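Local coordinates for rhodanese-like domain-containing protein (PDB 2HHG) that belongs to the rhodanese-like family and is probably a sulfurtransferase of the thiosulfate-cyanide type, although its actual role in the cell is unknown, at residues Ser19-Leu24 against Leu101-Ala106; Asp39-Asp44 against Lys80-Glu85; Arg46-Ile51 against Ser62-Met67; Ala115-Glu118 against Ala123-Asp126. All coordinates share one frame; numbering follows the deposited sequence.

The four contacts surround the parallel sheet of a rhodanese-like domain. Interactions 1 and 4 meet on neighbouring strands, 22-24 and 114-117, where Leu24 N lies 2.8 Å from His116 O, a probable hydrogen bond. Interactions 2 and 3 join through Asp44 O and Cys63 N, 3.0 Å apart, also a probable hydrogen bond, just past strand 61-62. Interactions 1 and 3 have centres about 17 Å apart, yet Leu101 CD1 packs 3.7 Å from Arg65 NH2. Helix 97-109 of interaction 1 follows the loop that carries the active site in rhodaneses. The side chain of Glu118 in interaction 4 is about 9 Å from the sodium ion bound in interaction 1.

Interaction 1: residues Ser19-Leu24 against Leu101-Ala106; sequences SSIETL and LAAKTA. With NA (sodium ion), chain C.
The carbonyl O of Ile21 binds a sodium ion at 2.3 Å, while the side chain of the same residue packs on helix 97-109. Asn18 O, from the last residue of helix 10-18, is a second protein ligand, and two waters add to the shell. One of these waters accepts a hydrogen bond from Thr23 N at 2.9 Å; the other is bonded to Thr23 OG1. The ion thus ties the end of helix 10-18 to the residue leading into the edge strand. On the helix side of Ile21 the contact is apolar. With chi1 at 70° its CG1 lies between the backbone N and the carbonyl carbon, and the straight continuation carries CD1 to Ala103 CB at 3.9 Å. The other branch, CG2, rests against the helix backbone, 3.9 Å from Lys104 N. Lys104 leaves the helix with CG opposite its backbone N, then bends at chi2 (60°) and again at chi4 (55°). The folded chain lays CE 3.5 Å from Ser20 OG and 3.6 Å from Ser20 CB, an approach of carbon to hydroxyl rather than a polar bond. The charged NZ forms a salt bridge with Asp108, one turn further along the same helix, and Ser20 OG is hydrogen-bonded to Glu16 O. The polar ends therefore find partners within their own parts of the chain, and methyl and methylene groups fill the interface. Cohesion between loop and helix here rests on van der Waals packing, while the sodium ion probably helps to fix the loop through the backbone O of Ile21.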
loop_
_atom_site.group_PDB
_atom_site.type_symbol
_atom_site.label_atom_id
_atom_site.label_comp_id
_atom_site.label_asym_id
_atom_site.label_seq_id
_atom_site.Cartn_x
_atom_site.Cartn_y
_atom_site.Cartn_z
ATOM N N SER A 19 -13.402 -4.380 -3.193
ATOM C CA SER A 19 -14.267 -5.513 -2.875
ATOM C C SER A 19 -13.516 -6.839 -2.742
ATOM O O SER A 19 -14.097 -7.850 -2.343
ATOM C CB SER A 19 -15.385 -5.634 -3.909
ATOM O OG SER A 19 -14.857 -5.981 -5.169
ATOM N N SER A 20 -12.225 -6.823 -3.071
ATOM C CA SER A 20 -11.382 -8.015 -3.051
ATOM C C SER A 20 -10.351 -7.998 -1.922
ATOM O O SER A 20 -9.733 -9.024 -1.645
ATOM C CB SER A 20 -10.644 -8.154 -4.389
ATOM O OG SER A 20 -11.531 -8.465 -5.450
ATOM N N ILE A 21 -10.145 -6.838 -1.298
ATOM C CA ILE A 21 -9.071 -6.680 -0.320
ATOM C C ILE A 21 -9.557 -6.231 1.053
ATOM O O ILE A 21 -10.656 -5.700 1.193
ATOM C CB ILE A 21 -7.989 -5.680 -0.818
ATOM C CG1 ILE A 21 -8.551 -4.248 -0.826
ATOM C CG2 ILE A 21 -7.441 -6.105 -2.183
ATOM C CD1 ILE A 21 -7.569 -3.189 -1.307
ATOM N N GLU A 22 -8.709 -6.444 2.053
ATOM C CA GLU A 22 -8.926 -5.899 3.383
ATOM C C GLU A 22 -8.594 -4.415 3.414
ATOM O O GLU A 22 -7.446 -4.017 3.157
ATOM C CB GLU A 22 -8.064 -6.635 4.408
ATOM C CG GLU A 22 -8.150 -6.015 5.804
ATOM C CD GLU A 22 -7.275 -6.685 6.850
ATOM O OE1 GLU A 22 -6.641 -7.717 6.557
ATOM O OE2 GLU A 22 -7.237 -6.168 7.984
ATOM N N THR A 23 -9.592 -3.600 3.742
ATOM C CA THR A 23 -9.349 -2.207 4.073
ATOM C C THR A 23 -9.284 -2.113 5.584
ATOM O O THR A 23 -10.280 -2.304 6.300
ATOM C CB THR A 23 -10.412 -1.254 3.499
ATOM O OG1 THR A 23 -10.370 -1.315 2.070
ATOM C CG2 THR A 23 -10.128 0.184 3.921
ATOM N N LEU A 24 -8.082 -1.850 6.061
ATOM C CA LEU A 24 -7.814 -1.735 7.469
ATOM C C LEU A 24 -8.128 -0.299 7.874
ATOM O O LEU A 24 -7.615 0.637 7.261
ATOM C CB LEU A 24 -6.338 -2.070 7.669
ATOM C CG LEU A 24 -5.689 -2.185 9.033
ATOM C CD1 LEU A 24 -6.351 -3.257 9.883
ATOM C CD2 LEU A 24 -4.214 -2.497 8.824
ATOM N N LEU A 101 -5.215 -0.251 -5.163
ATOM C CA LEU A 101 -4.779 -0.880 -6.410
ATOM C C LEU A 101 -3.541 -1.736 -6.190
ATOM O O LEU A 101 -3.449 -2.837 -6.715
ATOM C CB LEU A 101 -4.523 0.158 -7.506
ATOM C CG LEU A 101 -5.691 1.066 -7.891
ATOM C CD1 LEU A 101 -5.304 1.865 -9.117
ATOM C CD2 LEU A 101 -6.982 0.282 -8.137
ATOM N N ALA A 102 -2.601 -1.240 -5.388
ATOM C CA ALA A 102 -1.360 -1.967 -5.115
ATOM C C ALA A 102 -1.620 -3.270 -4.367
ATOM O O ALA A 102 -1.064 -4.309 -4.708
ATOM C CB ALA A 102 -0.392 -1.103 -4.335
ATOM N N ALA A 103 -2.469 -3.215 -3.340
ATOM C CA ALA A 103 -2.836 -4.416 -2.591
ATOM C C ALA A 103 -3.504 -5.443 -3.499
ATOM O O ALA A 103 -3.199 -6.632 -3.426
ATOM C CB ALA A 103 -3.739 -4.060 -1.419
ATOM N N LYS A 104 -4.392 -4.978 -4.369
ATOM C CA LYS A 104 -5.051 -5.869 -5.314
ATOM C C LYS A 104 -4.046 -6.502 -6.287
ATOM O O LYS A 104 -4.108 -7.705 -6.543
ATOM C CB LYS A 104 -6.156 -5.120 -6.053
ATOM C CG LYS A 104 -6.927 -5.950 -7.083
ATOM C CD LYS A 104 -7.622 -7.163 -6.471
ATOM C CE LYS A 104 -8.681 -7.731 -7.405
ATOM N NZ LYS A 104 -8.173 -8.079 -8.754
ATOM N N THR A 105 -3.123 -5.705 -6.818
ATOM C CA THR A 105 -2.072 -6.244 -7.680
ATOM C C THR A 105 -1.267 -7.330 -6.961
ATOM O O THR A 105 -1.049 -8.418 -7.495
ATOM C CB THR A 105 -1.133 -5.129 -8.138
ATOM O OG1 THR A 105 -1.870 -4.201 -8.942
ATOM C CG2 THR A 105 0.046 -5.682 -8.936
ATOM N N ALA A 106 -0.838 -7.029 -5.742
ATOM C CA ALA A 106 -0.040 -7.975 -4.971
ATOM C C ALA A 106 -0.829 -9.262 -4.725
ATOM O O ALA A 106 -0.311 -10.366 -4.892
ATOM C CB ALA A 106 0.396 -7.347 -3.666
HETATM NA NA NA C . -12.616 -4.441 1.152
HETATM O O HOH W 1 -12.411 -2.106 0.824
HETATM O O HOH W 2 -12.383 -4.479 3.589
#

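Interaction 2: residues Asp39-Asp44 against Lys80-Glu85; sequences DVVIVD and KPIFQE
Strand 40-44 runs past a short 3-10 turn, residues 81-84, at a distance set by side chains: the closest CA atoms, those of Val41 and Ile82, are 8.2 Å apart. The turn is held by its own backbone bonds, among them Gln84 N to Pro81 O at 2.9 Å. Val41 and Val43, two apart on the strand, both point toward it. Val41 straddles its partners: CG1, placed opposite the backbone N (chi1 177°), meets Ile82 CD1 at 3.8 Å, and CG2 lies beside Ile82 CG1 and near Glu85 OE1. With an alanine here both methyls are gone, and the end of Ile82 would probably face a gap and be set free to turn. In the alpha/beta fold of rhodanese domains strand 40-44 lies inside the parallel sheet, between strands 88-92 and 61-62; the 3-10 turn belongs to the connection leading from helix 68-72 into strand 88-92 and lies over the strand's side chains. Further along, Val43 CG2 approaches Phe83 CE1 at 4.0 Å, coming at the ring on a slant. Ile82 CG2 sits 4.1 Å above one face of that ring, toward its rim, and Leu68, Trp71 and Ile72 of helix 68-72 also touch Phe83. Glu85 is extended beyond CG and crosses Val41 at about a right angle; its OE1 forms a salt bridge with Lys87.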
loop_
_atom_site.group_PDB
_atom_site.type_symbol
_atom_site.label_atom_id
_atom_site.label_comp_id
_atom_site.label_asym_id
_atom_site.label_seq_id
_atom_site.Cartn_x
_atom_site.Cartn_y
_atom_site.Cartn_z
ATOM N N ASP A 39 4.795 -9.923 12.615
ATOM C CA ASP A 39 4.375 -10.619 11.392
ATOM C C ASP A 39 3.594 -9.713 10.426
ATOM O O ASP A 39 2.661 -10.159 9.751
ATOM C CB ASP A 39 3.585 -11.899 11.718
ATOM C CG ASP A 39 4.419 -12.935 12.459
ATOM O OD1 ASP A 39 5.615 -13.102 12.129
ATOM O OD2 ASP A 39 3.871 -13.586 13.372
ATOM N N VAL A 40 3.978 -8.438 10.387
ATOM C CA VAL A 40 3.406 -7.463 9.459
ATOM C C VAL A 40 4.551 -6.678 8.825
ATOM O O VAL A 40 5.539 -6.359 9.495
ATOM C CB VAL A 40 2.411 -6.492 10.177
ATOM C CG1 VAL A 40 1.988 -5.340 9.262
ATOM C CG2 VAL A 40 1.177 -7.243 10.679
ATOM N N VAL A 41 4.423 -6.408 7.528
ATOM C CA VAL A 41 5.300 -5.477 6.835
ATOM C C VAL A 41 4.410 -4.358 6.309
ATOM O O VAL A 41 3.467 -4.612 5.543
ATOM C CB VAL A 41 6.058 -6.147 5.663
ATOM C CG1 VAL A 41 6.913 -5.122 4.919
ATOM C CG2 VAL A 41 6.919 -7.300 6.157
ATOM N N ILE A 42 4.696 -3.133 6.739
ATOM C CA ILE A 42 3.970 -1.964 6.265
ATOM C C ILE A 42 4.762 -1.372 5.109
ATOM O O ILE A 42 5.923 -1.019 5.267
ATOM C CB ILE A 42 3.732 -0.939 7.398
ATOM C CG1 ILE A 42 2.929 -1.588 8.543
ATOM C CG2 ILE A 42 3.003 0.281 6.865
ATOM C CD1 ILE A 42 2.742 -0.718 9.781
ATOM N N VAL A 43 4.119 -1.299 3.949
ATOM C CA VAL A 43 4.770 -0.913 2.701
ATOM C C VAL A 43 4.256 0.446 2.235
ATOM O O VAL A 43 3.075 0.600 1.941
ATOM C CB VAL A 43 4.534 -1.962 1.585
ATOM C CG1 VAL A 43 5.242 -1.549 0.303
ATOM C CG2 VAL A 43 5.004 -3.348 2.042
ATOM N N ASP A 44 5.158 1.423 2.192
ATOM C CA ASP A 44 4.864 2.770 1.717
ATOM C C ASP A 44 5.096 2.814 0.215
ATOM O O ASP A 44 6.219 2.638 -0.235
ATOM C CB ASP A 44 5.829 3.728 2.419
ATOM C CG ASP A 44 5.507 5.200 2.203
ATOM O OD1 ASP A 44 4.813 5.571 1.238
ATOM O OD2 ASP A 44 6.001 5.998 3.034
ATOM N N LYS A 80 12.982 -8.416 -4.130
ATOM C CA LYS A 80 13.401 -8.055 -2.783
ATOM C C LYS A 80 12.897 -9.135 -1.841
ATOM O O LYS A 80 11.700 -9.441 -1.831
ATOM C CB LYS A 80 12.848 -6.691 -2.387
ATOM C CG LYS A 80 13.267 -5.567 -3.312
ATOM C CD LYS A 80 14.759 -5.288 -3.245
ATOM C CE LYS A 80 15.114 -4.116 -4.151
ATOM N NZ LYS A 80 15.284 -4.504 -5.569
ATOM N N PRO A 81 13.809 -9.738 -1.052
ATOM C CA PRO A 81 13.444 -10.864 -0.195
ATOM C C PRO A 81 12.388 -10.569 0.856
ATOM O O PRO A 81 11.733 -11.503 1.321
ATOM C CB PRO A 81 14.763 -11.245 0.483
ATOM C CG PRO A 81 15.818 -10.656 -0.341
ATOM C CD PRO A 81 15.251 -9.439 -0.978
ATOM N N ILE A 82 12.222 -9.302 1.236
ATOM C CA ILE A 82 11.184 -8.933 2.201
ATOM C C ILE A 82 9.789 -9.387 1.744
ATOM O O ILE A 82 8.959 -9.766 2.567
ATOM C CB ILE A 82 11.212 -7.413 2.541
ATOM C CG1 ILE A 82 10.355 -7.112 3.778
ATOM C CG2 ILE A 82 10.789 -6.548 1.342
ATOM C CD1 ILE A 82 10.586 -5.725 4.353
ATOM N N PHE A 83 9.552 -9.387 0.432
ATOM C CA PHE A 83 8.254 -9.785 -0.108
ATOM C C PHE A 83 8.034 -11.295 -0.130
ATOM O O PHE A 83 6.964 -11.754 -0.515
ATOM C CB PHE A 83 8.039 -9.189 -1.499
ATOM C CG PHE A 83 7.722 -7.726 -1.477
ATOM C CD1 PHE A 83 6.570 -7.261 -0.838
ATOM C CD2 PHE A 83 8.569 -6.807 -2.091
ATOM C CE1 PHE A 83 6.269 -5.905 -0.817
ATOM C CE2 PHE A 83 8.268 -5.448 -2.075
ATOM C CZ PHE A 83 7.123 -5.000 -1.432
ATOM N N GLN A 84 9.045 -12.059 0.267
ATOM C CA GLN A 84 8.906 -13.508 0.370
ATOM C C GLN A 84 8.565 -13.950 1.793
ATOM O O GLN A 84 8.287 -15.127 2.034
ATOM C CB GLN A 84 10.176 -14.198 -0.131
ATOM C CG GLN A 84 10.217 -14.331 -1.649
ATOM C CD GLN A 84 9.337 -15.454 -2.150
ATOM O OE1 GLN A 84 8.263 -15.224 -2.711
ATOM N NE2 GLN A 84 9.784 -16.685 -1.944
ATOM N N GLU A 85 8.564 -13.005 2.729
ATOM C CA GLU A 85 8.339 -13.313 4.140
ATOM C C GLU A 85 6.905 -13.729 4.426
ATOM O O GLU A 85 5.964 -13.261 3.783
ATOM C CB GLU A 85 8.746 -12.133 5.021
ATOM C CG GLU A 85 10.247 -11.885 4.988
ATOM C CD GLU A 85 10.701 -10.747 5.874
ATOM O OE1 GLU A 85 9.880 -10.192 6.632
ATOM O OE2 GLU A 85 11.898 -10.403 5.796
#

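Interaction 3: residues Arg46-Ile51 against Ser62-Met67; sequences RDPREI and SCTRGM
Thr64 packs against Arg46 and Pro48 where the chain enters helix 48-54, whose first turn is closed by a capping box between Asp47 and Glu50. Asp47 is the N-cap: its OD1 accepts from Arg49 N at 2.8 Å. In return Asp47 N donates a hydrogen bond to Glu50 OE1, also at 2.8 Å. The same Glu50 oxygen forms a salt bridge with Arg98 of helix 97-109, so the box is linked to the helix that follows the family's active-site loop. Among the charged contacts, Arg49 grips the Asp47 carboxylate side-on, NE to OD1 at 2.9 Å and almost straight (176°), NH2 to OD2 from above the carboxylate plane. OD1 thereby takes two donors, NE on its syn side and the backbone N on its anti side, which should hold the capping carboxylate against rotation. Between the segments the polar link is a water. It donates to Arg46 O at 2.7 Å and accepts from Ser62 OG, which stands opposite its backbone N with chi1 at 168°, at 2.6 Å. The direct contacts are van der Waals. Thr64 CG2 touches Arg46 O at 3.5 Å and lies near Pro48 CD, and Ile51 CD1 reaches the Ser62 hydroxyl. Arg46 itself turns away from the loop 62-67: its NH2 pairs with Asp44 in a salt bridge, and its guanidinium makes a cation-pi contact with Phe121. Over one face of that guanidinium, toward the rim, sits Ile51 CG1, 3.6 Å above the plane.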
loop_
_atom_site.group_PDB
_atom_site.type_symbol
_atom_site.label_atom_id
_atom_site.label_comp_id
_atom_site.label_asym_id
_atom_site.label_seq_id
_atom_site.Cartn_x
_atom_site.Cartn_y
_atom_site.Cartn_z
ATOM N N ARG A 46 4.353 5.448 -1.819
ATOM C CA ARG A 46 4.396 6.828 -2.305
ATOM C C ARG A 46 5.674 7.171 -3.059
ATOM O O ARG A 46 6.707 6.527 -2.907
ATOM C CB ARG A 46 4.223 7.803 -1.142
ATOM C CG ARG A 46 2.834 7.753 -0.516
ATOM C CD ARG A 46 2.739 8.653 0.688
ATOM N NE ARG A 46 3.658 8.207 1.725
ATOM C CZ ARG A 46 4.089 8.957 2.732
ATOM N NH1 ARG A 46 3.668 10.207 2.868
ATOM N NH2 ARG A 46 4.930 8.440 3.612
ATOM N N ASP A 47 5.577 8.210 -3.879
ATOM C CA ASP A 47 6.741 8.809 -4.500
ATOM C C ASP A 47 7.636 9.373 -3.380
ATOM O O ASP A 47 7.126 9.891 -2.377
ATOM C CB ASP A 47 6.266 9.907 -5.456
ATOM C CG ASP A 47 7.399 10.580 -6.201
ATOM O OD1 ASP A 47 8.115 11.406 -5.602
ATOM O OD2 ASP A 47 7.568 10.303 -7.407
ATOM N N PRO A 48 8.970 9.269 -3.527
ATOM C CA PRO A 48 9.873 9.757 -2.477
ATOM C C PRO A 48 9.691 11.240 -2.137
ATOM O O PRO A 48 10.000 11.659 -1.018
ATOM C CB PRO A 48 11.268 9.509 -3.074
ATOM C CG PRO A 48 11.041 9.413 -4.548
ATOM C CD PRO A 48 9.728 8.719 -4.665
ATOM N N ARG A 49 9.185 12.029 -3.079
ATOM C CA ARG A 49 8.971 13.452 -2.841
ATOM C C ARG A 49 7.770 13.702 -1.920
ATOM O O ARG A 49 7.756 14.660 -1.145
ATOM C CB ARG A 49 8.829 14.191 -4.170
ATOM C CG ARG A 49 10.096 14.163 -5.011
ATOM C CD ARG A 49 9.855 14.591 -6.449
ATOM N NE ARG A 49 9.086 13.590 -7.182
ATOM C CZ ARG A 49 8.837 13.635 -8.487
ATOM N NH1 ARG A 49 9.307 14.633 -9.229
ATOM N NH2 ARG A 49 8.133 12.665 -9.051
ATOM N N GLU A 50 6.778 12.823 -1.982
ATOM C CA GLU A 50 5.681 12.828 -1.015
ATOM C C GLU A 50 6.201 12.487 0.383
ATOM O O GLU A 50 5.822 13.116 1.382
ATOM C CB GLU A 50 4.616 11.805 -1.403
ATOM C CG GLU A 50 3.890 12.064 -2.695
ATOM C CD GLU A 50 2.922 10.952 -3.013
ATOM O OE1 GLU A 50 3.333 9.946 -3.624
ATOM O OE2 GLU A 50 1.745 11.075 -2.646
ATOM N N ILE A 51 7.051 11.466 0.454
ATOM C CA ILE A 51 7.613 11.004 1.724
ATOM C C ILE A 51 8.472 12.100 2.359
ATOM O O ILE A 51 8.362 12.374 3.563
ATOM C CB ILE A 51 8.430 9.702 1.536
ATOM C CG1 ILE A 51 7.561 8.597 0.914
ATOM C CG2 ILE A 51 9.036 9.241 2.870
ATOM C CD1 ILE A 51 8.315 7.329 0.545
ATOM N N SER A 62 9.839 1.167 1.936
ATOM C CA SER A 62 9.490 1.950 0.752
ATOM C C SER A 62 9.644 1.140 -0.519
ATOM O O SER A 62 10.736 0.687 -0.849
ATOM C CB SER A 62 10.346 3.221 0.659
ATOM O OG SER A 62 10.219 3.853 -0.612
ATOM N N CYS A 63 8.538 0.977 -1.231
ATOM C CA CYS A 63 8.563 0.425 -2.575
ATOM C C CYS A 63 7.529 1.188 -3.370
ATOM O O CYS A 63 6.332 1.061 -3.123
ATOM C CB CYS A 63 8.233 -1.072 -2.603
ATOM S SG CYS A 63 8.223 -1.754 -4.288
ATOM N N THR A 64 7.985 2.013 -4.304
ATOM C CA THR A 64 7.034 2.808 -5.081
ATOM C C THR A 64 6.078 1.886 -5.840
ATOM O O THR A 64 6.440 0.773 -6.239
ATOM C CB THR A 64 7.718 3.794 -6.044
ATOM O OG1 THR A 64 8.462 3.069 -7.033
ATOM C CG2 THR A 64 8.643 4.752 -5.295
ATOM N N ARG A 65 4.844 2.339 -6.018
ATOM C CA ARG A 65 3.834 1.486 -6.615
ATOM C C ARG A 65 4.278 0.962 -7.980
ATOM O O ARG A 65 4.046 -0.203 -8.307
ATOM C CB ARG A 65 2.487 2.201 -6.712
ATOM C CG ARG A 65 1.438 1.368 -7.425
ATOM C CD ARG A 65 0.013 1.929 -7.340
ATOM N NE ARG A 65 -0.818 1.128 -8.241
ATOM C CZ ARG A 65 -1.308 1.532 -9.410
ATOM N NH1 ARG A 65 -1.188 2.792 -9.809
ATOM N NH2 ARG A 65 -1.970 0.673 -10.172
ATOM N N GLY A 66 4.950 1.811 -8.753
ATOM C CA GLY A 66 5.359 1.449 -10.101
ATOM C C GLY A 66 6.429 0.378 -10.187
ATOM O O GLY A 66 6.652 -0.174 -11.266
HETATM N N MSE A 67 7.076 0.077 -9.061
HETATM C CA MSE A 67 8.101 -0.969 -8.984
HETATM C C MSE A 67 7.611 -2.255 -8.333
HETATM O O MSE A 67 8.348 -3.250 -8.288
HETATM C CB MSE A 67 9.287 -0.461 -8.172
HETATM C CG MSE A 67 10.062 0.595 -8.890
HETATM SE SE MSE A 67 11.655 1.072 -7.962
HETATM C CE MSE A 67 12.105 2.626 -9.044
HETATM O O HOH W 3 7.857 4.371 -1.682
#

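Interaction 4: residues Ala115-Glu118 against Ala123-Asp126; sequences AHIE and AWRD
The torsions of Ile117 and Trp124 bring the two side chains together. Ile117 sets CG1 opposite its own carbonyl carbon (chi1 -56°) and continues straight, so that CD1 projects from strand 114-117 toward the helix. Trp124 carries its ring opposite the backbone N (chi1 -178°), and a chi2 of -81° turns the indole and brings its six-membered part back toward the strand. Ile117 CD1 then lies 4.0 Å from Trp124 CZ3 and 4.1 Å from Trp124 CE3, approaching the ring at a slant while the two side chains cross. The indole has company on the same side of the sheet: Ala29 of helix 26-34 and Ile57 touch both Ile117 and Trp124, and the ring of Phe121 meets the indole with nearly parallel planes. The polar corner of the ring is satisfied too, Trp124 NE1 being hydrogen-bonded to Pro130 O. In this rhodanese-like alpha/beta fold, strand 114-117 is flanked by strands 22-24 and 88-92, and helix 120-126 folds back after a short turn beside helix 26-34. Side chains alternate along the strand: Ile117 points toward helix 120-126, whereas the preceding His116 touches Ser99 and Ala100 of helix 97-109. One residue further on, the strand has ended, and the contact passes to the backbone. Ala123 CB, directed at the strand, rests 3.8 Å from Glu118 O, an oxygen that accepts a hydrogen bond from Thr26 OG1. The carboxylate of Glu118 heads away from the helix, while its side chain also touches Thr23 and Thr25.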
loop_
_atom_site.group_PDB
_atom_site.type_symbol
_atom_site.label_atom_id
_atom_site.label_comp_id
_atom_site.label_asym_id
_atom_site.label_seq_id
_atom_site.Cartn_x
_atom_site.Cartn_y
_atom_site.Cartn_z
ATOM N N ALA A 115 -3.392 -6.050 2.818
ATOM C CA ALA A 115 -4.377 -5.061 3.200
ATOM C C ALA A 115 -3.872 -3.695 2.793
ATOM O O ALA A 115 -2.716 -3.541 2.398
ATOM C CB ALA A 115 -4.625 -5.114 4.699
ATOM N N HIS A 116 -4.735 -2.697 2.888
ATOM C CA HIS A 116 -4.283 -1.324 2.766
ATOM C C HIS A 116 -4.939 -0.475 3.851
ATOM O O HIS A 116 -5.906 -0.908 4.482
ATOM C CB HIS A 116 -4.487 -0.776 1.345
ATOM C CG HIS A 116 -5.838 -0.191 1.095
ATOM N ND1 HIS A 116 -7.015 -0.885 1.273
ATOM C CD2 HIS A 116 -6.186 1.036 0.649
ATOM C CE1 HIS A 116 -8.033 -0.100 0.963
ATOM N NE2 HIS A 116 -7.555 1.070 0.583
ATOM N N ILE A 117 -4.379 0.707 4.090
ATOM C CA ILE A 117 -4.846 1.573 5.168
ATOM C C ILE A 117 -5.885 2.566 4.650
ATOM O O ILE A 117 -5.596 3.398 3.788
ATOM C CB ILE A 117 -3.675 2.331 5.839
ATOM C CG1 ILE A 117 -2.619 1.345 6.359
ATOM C CG2 ILE A 117 -4.192 3.234 6.973
ATOM C CD1 ILE A 117 -1.427 1.982 7.069
ATOM N N GLU A 118 -7.094 2.482 5.198
ATOM C CA GLU A 118 -8.160 3.409 4.841
ATOM C C GLU A 118 -7.710 4.859 5.004
ATOM O O GLU A 118 -7.184 5.242 6.048
ATOM C CB GLU A 118 -9.404 3.143 5.688
ATOM C CG GLU A 118 -10.666 3.847 5.183
ATOM C CD GLU A 118 -11.942 3.328 5.830
ATOM O OE1 GLU A 118 -11.866 2.749 6.936
ATOM O OE2 GLU A 118 -13.028 3.509 5.232
ATOM N N ALA A 123 -5.044 10.331 6.447
ATOM C CA ALA A 123 -5.900 9.945 7.573
ATOM C C ALA A 123 -5.091 9.546 8.810
ATOM O O ALA A 123 -5.480 9.849 9.944
ATOM C CB ALA A 123 -6.830 8.822 7.166
ATOM N N TRP A 124 -3.972 8.858 8.582
ATOM C CA TRP A 124 -3.035 8.482 9.643
ATOM C C TRP A 124 -2.548 9.723 10.393
ATOM O O TRP A 124 -2.598 9.776 11.625
ATOM C CB TRP A 124 -1.857 7.733 9.021
ATOM C CG TRP A 124 -0.819 7.217 9.972
ATOM C CD1 TRP A 124 0.203 7.924 10.531
ATOM C CD2 TRP A 124 -0.655 5.862 10.400
ATOM N NE1 TRP A 124 0.974 7.101 11.315
ATOM C CE2 TRP A 124 0.468 5.830 11.252
ATOM C CE3 TRP A 124 -1.359 4.674 10.160
ATOM C CZ2 TRP A 124 0.913 4.656 11.852
ATOM C CZ3 TRP A 124 -0.915 3.510 10.753
ATOM C CH2 TRP A 124 0.207 3.509 11.593
ATOM N N ARG A 125 -2.071 10.711 9.643
ATOM C CA ARG A 125 -1.634 11.989 10.206
ATOM C C ARG A 125 -2.753 12.725 10.946
ATOM O O ARG A 125 -2.536 13.248 12.050
ATOM C CB ARG A 125 -1.062 12.868 9.097
ATOM C CG ARG A 125 -0.542 14.218 9.562
ATOM C CD ARG A 125 0.151 14.955 8.433
ATOM N NE ARG A 125 -0.742 15.180 7.298
ATOM C CZ ARG A 125 -0.344 15.581 6.093
ATOM N NH1 ARG A 125 0.942 15.810 5.848
ATOM N NH2 ARG A 125 -1.236 15.756 5.127
ATOM N N ASP A 126 -3.941 12.763 10.347
ATOM C CA ASP A 126 -5.088 13.438 10.959
ATOM C C ASP A 126 -5.457 12.827 12.312
ATOM O O ASP A 126 -5.893 13.537 13.218
ATOM C CB ASP A 126 -6.300 13.413 10.025
ATOM C CG ASP A 126 -6.142 14.336 8.824
ATOM O OD1 ASP A 126 -5.263 15.226 8.842
ATOM O OD2 ASP A 126 -6.905 14.158 7.853
#